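Local coordinates for protein LIP (Serratia marcescens, PDB 4A1R) that is a membrane-bound component of the type VI secretion system, a lipoprotein of the TssJ family with a beta-sandwich fold, at residues 48-51 with 52-56. Sequence-based numbering, arbitrary orientation.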
ATOM      1  N   ASP A  48       5.190 -15.373   2.252  1.00 28.20           N
ATOM      2  CA  ASP A  48       6.375 -15.118   1.420  1.00 28.94           C
ATOM      3  C   ASP A  48       6.069 -14.366   0.138  1.00 28.34           C
ATOM      4  O   ASP A  48       4.905 -14.323  -0.279  1.00 26.39           O
ATOM      5  CB  ASP A  48       7.336 -16.317   1.253  1.00 42.54           C
ATOM      6  CG  ASP A  48       6.711 -17.520   0.606  1.00 49.23           C
ATOM      7  OD1 ASP A  48       5.727 -17.410  -0.154  1.00 46.50           O
ATOM      8  OD2 ASP A  48       7.254 -18.615   0.856  1.00 57.37           O
ATOM      9  N   PHE A  49       7.078 -13.737  -0.459  1.00 26.17           N
ATOM     10  CA  PHE A  49       6.884 -12.955  -1.676  1.00 23.61           C
ATOM     11  C   PHE A  49       6.140 -13.703  -2.769  1.00 33.50           C
ATOM     12  O   PHE A  49       5.168 -13.177  -3.328  1.00 26.27           O
ATOM     13  CB  PHE A  49       8.199 -12.444  -2.229  1.00 21.99           C
ATOM     14  CG  PHE A  49       8.040 -11.526  -3.413  1.00 21.72           C
ATOM     15  CD1 PHE A  49       7.746 -10.159  -3.226  1.00 20.32           C
ATOM     16  CD2 PHE A  49       8.167 -12.008  -4.718  1.00 25.14           C
ATOM     17  CE1 PHE A  49       7.608  -9.304  -4.321  1.00 25.86           C
ATOM     18  CE2 PHE A  49       8.036 -11.156  -5.814  1.00 23.30           C
ATOM     19  CZ  PHE A  49       7.753  -9.799  -5.617  1.00 27.26           C
ATOM     20  N   PHE A  50       6.584 -14.925  -3.072  1.00 27.88           N
ATOM     21  CA  PHE A  50       5.951 -15.669  -4.174  1.00 29.24           C
ATOM     22  C   PHE A  50       4.456 -15.896  -3.991  1.00 28.17           C
ATOM     23  O   PHE A  50       3.674 -15.658  -4.924  1.00 35.71           O
ATOM     24  CB  PHE A  50       6.617 -17.019  -4.417  1.00 28.54           C
ATOM     25  CG  PHE A  50       6.027 -17.754  -5.603  1.00 36.30           C
ATOM     26  CD1 PHE A  50       6.399 -17.416  -6.899  1.00 33.25           C
ATOM     27  CD2 PHE A  50       5.063 -18.722  -5.417  1.00 34.12           C
ATOM     28  CE1 PHE A  50       5.844 -18.071  -7.990  1.00 34.43           C
ATOM     29  CE2 PHE A  50       4.499 -19.381  -6.512  1.00 34.91           C
ATOM     30  CZ  PHE A  50       4.897 -19.055  -7.789  1.00 35.77           C
ATOM     31  N   SER A  51       4.072 -16.349  -2.796  1.00 28.29           N
ATOM     32  CA  SER A  51       2.667 -16.605  -2.437  1.00 34.94           C
ATOM     33  C   SER A  51       1.762 -15.410  -2.679  1.00 32.96           C
ATOM     34  O   SER A  51       0.723 -15.531  -3.308  1.00 33.69           O
ATOM     35  CB  SER A  51       2.564 -17.011  -0.970  1.00 35.29           C
ATOM     36  OG  SER A  51       3.188 -18.259  -0.777  1.00 49.66           O
ATOM     37  N   LEU A  52       2.174 -14.257  -2.164  1.00 30.55           N
ATOM     38  CA  LEU A  52       1.465 -13.013  -2.368  1.00 25.79           C
ATOM     39  C   LEU A  52       1.397 -12.637  -3.841  1.00 30.54           C
ATOM     40  O   LEU A  52       0.336 -12.217  -4.326  1.00 32.69           O
ATOM     41  CB  LEU A  52       2.159 -11.890  -1.574  1.00 24.33           C
ATOM     42  CG  LEU A  52       1.983 -11.846  -0.065  1.00 28.49           C
ATOM     43  CD1 LEU A  52       2.825 -10.724   0.549  1.00 23.98           C
ATOM     44  CD2 LEU A  52       0.505 -11.674   0.305  1.00 30.15           C
ATOM     45  N   GLN A  53       2.520 -12.776  -4.554  1.00 25.69           N
ATOM     46  CA  GLN A  53       2.563 -12.400  -5.965  1.00 25.36           C
ATOM     47  C   GLN A  53       1.679 -13.306  -6.833  1.00 31.64           C
ATOM     48  O   GLN A  53       0.947 -12.827  -7.701  1.00 33.76           O
ATOM     49  CB  GLN A  53       3.988 -12.455  -6.496  1.00 23.23           C
ATOM     50  CG  GLN A  53       4.136 -12.017  -7.950  1.00 23.50           C
ATOM     51  CD  GLN A  53       5.543 -12.270  -8.454  1.00 22.92           C
ATOM     52  OE1 GLN A  53       6.005 -13.415  -8.455  1.00 26.11           O
ATOM     53  NE2 GLN A  53       6.211 -11.231  -8.911  1.00 26.93           N
ATOM     54  N   ASN A  54       1.766 -14.609  -6.610  1.00 30.09           N
ATOM     55  CA  ASN A  54       1.029 -15.558  -7.454  1.00 36.99           C
ATOM     56  C   ASN A  54      -0.429 -15.819  -7.078  1.00 44.23           C
ATOM     57  O   ASN A  54      -1.259 -16.077  -7.961  1.00 35.43           O
ATOM     58  CB  ASN A  54       1.772 -16.904  -7.418  0.50 33.10           C
ATOM     59  CG  ASN A  54       1.155 -17.954  -8.332  0.50 33.33           C
ATOM     60  OD1 ASN A  54       0.804 -19.052  -7.895  0.50 28.37           O
ATOM     61  ND2 ASN A  54       1.028 -17.619  -9.607  0.50 32.52           N
ATOM     62  N   ASP A  55      -0.760 -15.744  -5.794  1.00 41.00           N
ATOM     63  CA  ASP A  55      -2.158 -15.904  -5.398  1.00 41.43           C
ATOM     64  C   ASP A  55      -2.432 -15.388  -4.002  1.00 32.47           C
ATOM     65  O   ASP A  55      -2.497 -16.164  -3.041  1.00 35.80           O
ATOM     66  CB  ASP A  55      -2.618 -17.359  -5.553  1.00 48.41           C
ATOM     67  CG  ASP A  55      -4.103 -17.538  -5.294  1.00 51.95           C
ATOM     68  OD1 ASP A  55      -4.875 -16.574  -5.478  1.00 57.37           O
ATOM     69  OD2 ASP A  55      -4.496 -18.656  -4.908  1.00 54.11           O
ATOM     70  N   ALA A  56      -2.638 -14.077  -3.911  1.00 30.37           N
ATOM     71  CA  ALA A  56      -2.789 -13.399  -2.641  1.00 30.78           C
ATOM     72  C   ALA A  56      -4.020 -13.910  -1.881  1.00 34.59           C
ATOM     73  O   ALA A  56      -3.929 -14.202  -0.697  1.00 31.00           O
ATOM     74  CB  ALA A  56      -2.822 -11.885  -2.842  1.00 28.78           C
TER
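F50 and N54, one helical turn apart, run side by side and point the same way. N54 CB sits over one face of the F50 ring, 4.0 Å from its centroid and 23° off the ring normal, which defines a CH-pi contact; its offset toward the rim brings the methylene nearest CE2 and CZ. With CG anti to the backbone N in F50 (chi1 -177°), and likewise in the modelled conformer of N54, the two side chains leave the helix in step. F49 and Q53 meet differently. The Q53 chain is extended beyond CG and carries NE2 to 3.6 Å from F49 CE2, with amide and ring planes 65° apart; E97 accepts a hydrogen bond from that NE2, while W106 meets the F49 ring edge-to-face. Beneath these pairs, Q53 N donates to F49 O (2.9 Å) and N54 N to F50 O (2.8 Å), so each side-chain pair spans a backbone-bonded turn. At the start, D48 OD1 takes two donors from opposite faces of the carboxylate plane: S51 N at 3.3 Å and, on the syn side, S51 OG at 2.7 Å. L52 N reaches D48 O by a weak bond (3.3 Å). The L52 side chain packs on W106 and V59. The arrangement is an aspartate N-cap with i to i+4 side-chain pairing, opening helix 49-60, which the L52 O bond to R34 of strand 31-38 ties to the beta-sandwich.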